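Local structure of periplasmic binding protein (Sulfurospirillum deleyianum, 4PAG) at residues D97-N102 with N120-Q125. The protein probably serves as the solute-binding component of an ABC transporter, capturing a small ligand in the periplasm for delivery to the membrane permease. Residues are numbered along the deposited sequence; the frame is centred on the assembly and turned at random.
Sequences DTPLLN and NIDDSQ
D97 and N120 lie abreast where the two segments leave neighbouring strands, their CA atoms 4.8 Å apart. Backbone hydrogen bonding joins D97 to V119, and beyond N120 the two segments diverge. A water bridges the gap: it donates to D97 O (2.7 Å) and accepts from I121 N. It also donates to N120 OD1. The side chain link is a short hydrogen bond from T98 OG1 to D122 OD2, 2.6 Å. T98 OG1 stands anti to the backbone N (chi1 -168°) and meets the syn lone pair of OD2. The two side chains cross at about a right angle. D122 OD1 takes a hydrogen bond from W96 NE1, so each carboxylate oxygen has a partner. An alanine in place of D122 would probably leave the T98 hydroxyl and the W96 indole N-H without their carboxylate acceptors. D97 OD2 packs against N120 CB at 4.0 Å, while D97 OD1 accepts a hydrogen bond from N102 ND2 at 2.9 Å. N102 OD1 in turn receives a weak bond from T98 N, at the start of helix 99-112. The arrangement joins the loops following strands 92-96 and 116-119, successive strand-to-helix connections in an alpha/beta lobe of the periplasmic binding protein fold.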
# COMPACT_ATOMS: atom_id res chain seq x y z
N ASP A 97 10.78 -7.87 0.13
CA ASP A 97 12.19 -7.65 -0.20
C ASP A 97 12.50 -6.16 -0.15
O ASP A 97 12.39 -5.46 -1.16
CB ASP A 97 12.50 -8.20 -1.60
CG ASP A 97 13.95 -8.00 -2.03
OD1 ASP A 97 14.76 -7.48 -1.24
OD2 ASP A 97 14.27 -8.39 -3.18
N THR A 98 12.89 -5.67 1.03
CA THR A 98 13.26 -4.25 1.19
C THR A 98 14.42 -4.16 2.20
O THR A 98 14.43 -4.92 3.19
CB THR A 98 12.02 -3.41 1.59
OG1 THR A 98 12.30 -2.00 1.47
CG2 THR A 98 11.55 -3.73 3.00
N PRO A 99 15.40 -3.28 1.94
CA PRO A 99 16.66 -3.33 2.69
C PRO A 99 16.54 -3.16 4.20
O PRO A 99 17.27 -3.81 4.93
CB PRO A 99 17.51 -2.19 2.10
CG PRO A 99 16.74 -1.61 0.98
CD PRO A 99 15.49 -2.41 0.75
N LEU A 100 15.62 -2.33 4.67
CA LEU A 100 15.44 -2.14 6.10
C LEU A 100 14.82 -3.35 6.82
O LEU A 100 14.84 -3.40 8.04
CB LEU A 100 14.60 -0.88 6.38
CG LEU A 100 15.23 0.44 5.92
CD1 LEU A 100 14.22 1.57 6.00
CD2 LEU A 100 16.47 0.79 6.72
N LEU A 101 14.27 -4.32 6.07
CA LEU A 101 13.69 -5.54 6.68
C LEU A 101 14.42 -6.85 6.38
O LEU A 101 14.21 -7.83 7.09
CB LEU A 101 12.22 -5.69 6.26
CG LEU A 101 11.29 -4.59 6.80
CD1 LEU A 101 9.90 -4.68 6.19
CD2 LEU A 101 11.20 -4.64 8.31
N ASN A 102 15.27 -6.87 5.36
CA ASN A 102 15.81 -8.15 4.86
C ASN A 102 16.69 -8.90 5.86
O ASN A 102 16.65 -10.12 5.91
CB ASN A 102 16.57 -7.95 3.53
CG ASN A 102 15.64 -7.70 2.35
OD1 ASN A 102 14.45 -8.03 2.38
ND2 ASN A 102 16.18 -7.12 1.29
N ASN A 120 9.97 -7.83 -4.54
CA ASN A 120 10.36 -6.44 -4.48
C ASN A 120 9.22 -5.54 -4.95
O ASN A 120 8.98 -5.42 -6.15
CB ASN A 120 11.62 -6.22 -5.32
CG ASN A 120 12.21 -4.84 -5.14
OD1 ASN A 120 11.55 -3.93 -4.64
ND2 ASN A 120 13.46 -4.68 -5.53
N ILE A 121 8.55 -4.89 -4.01
CA ILE A 121 7.35 -4.11 -4.32
C ILE A 121 7.49 -2.61 -4.02
O ILE A 121 6.50 -1.88 -4.05
CB ILE A 121 6.13 -4.64 -3.54
CG1 ILE A 121 6.47 -4.77 -2.05
CG2 ILE A 121 5.71 -5.98 -4.11
CD1 ILE A 121 5.26 -4.81 -1.15
N ASP A 122 8.70 -2.16 -3.74
CA ASP A 122 8.89 -0.77 -3.35
C ASP A 122 8.55 0.20 -4.49
O ASP A 122 7.87 1.20 -4.27
CB ASP A 122 10.29 -0.55 -2.81
CG ASP A 122 10.47 -1.12 -1.39
OD1 ASP A 122 9.49 -1.57 -0.76
OD2 ASP A 122 11.61 -1.10 -0.91
N ASP A 123 9.01 -0.12 -5.69
CA ASP A 123 8.61 0.61 -6.89
C ASP A 123 7.27 0.03 -7.32
O ASP A 123 7.19 -1.15 -7.66
CB ASP A 123 9.65 0.44 -7.99
CG ASP A 123 9.41 1.35 -9.20
OD1 ASP A 123 8.28 1.88 -9.40
OD2 ASP A 123 10.37 1.53 -9.98
N SER A 124 6.22 0.85 -7.32
CA SER A 124 4.89 0.37 -7.66
C SER A 124 4.79 -0.14 -9.11
O SER A 124 3.91 -0.95 -9.42
CB SER A 124 3.83 1.45 -7.39
OG SER A 124 3.69 1.72 -5.99
N GLN A 125 5.68 0.31 -9.98
CA GLN A 125 5.74 -0.18 -11.35
C GLN A 125 6.05 -1.69 -11.39
O GLN A 125 5.79 -2.34 -12.40
CB GLN A 125 6.76 0.61 -12.17
CG GLN A 125 6.60 2.13 -12.10
CD GLN A 125 5.65 2.69 -13.14
OE1 GLN A 125 5.50 3.91 -13.26
NE2 GLN A 125 5.03 1.83 -13.92
O HOH W 1 10.12 -4.23 -1.84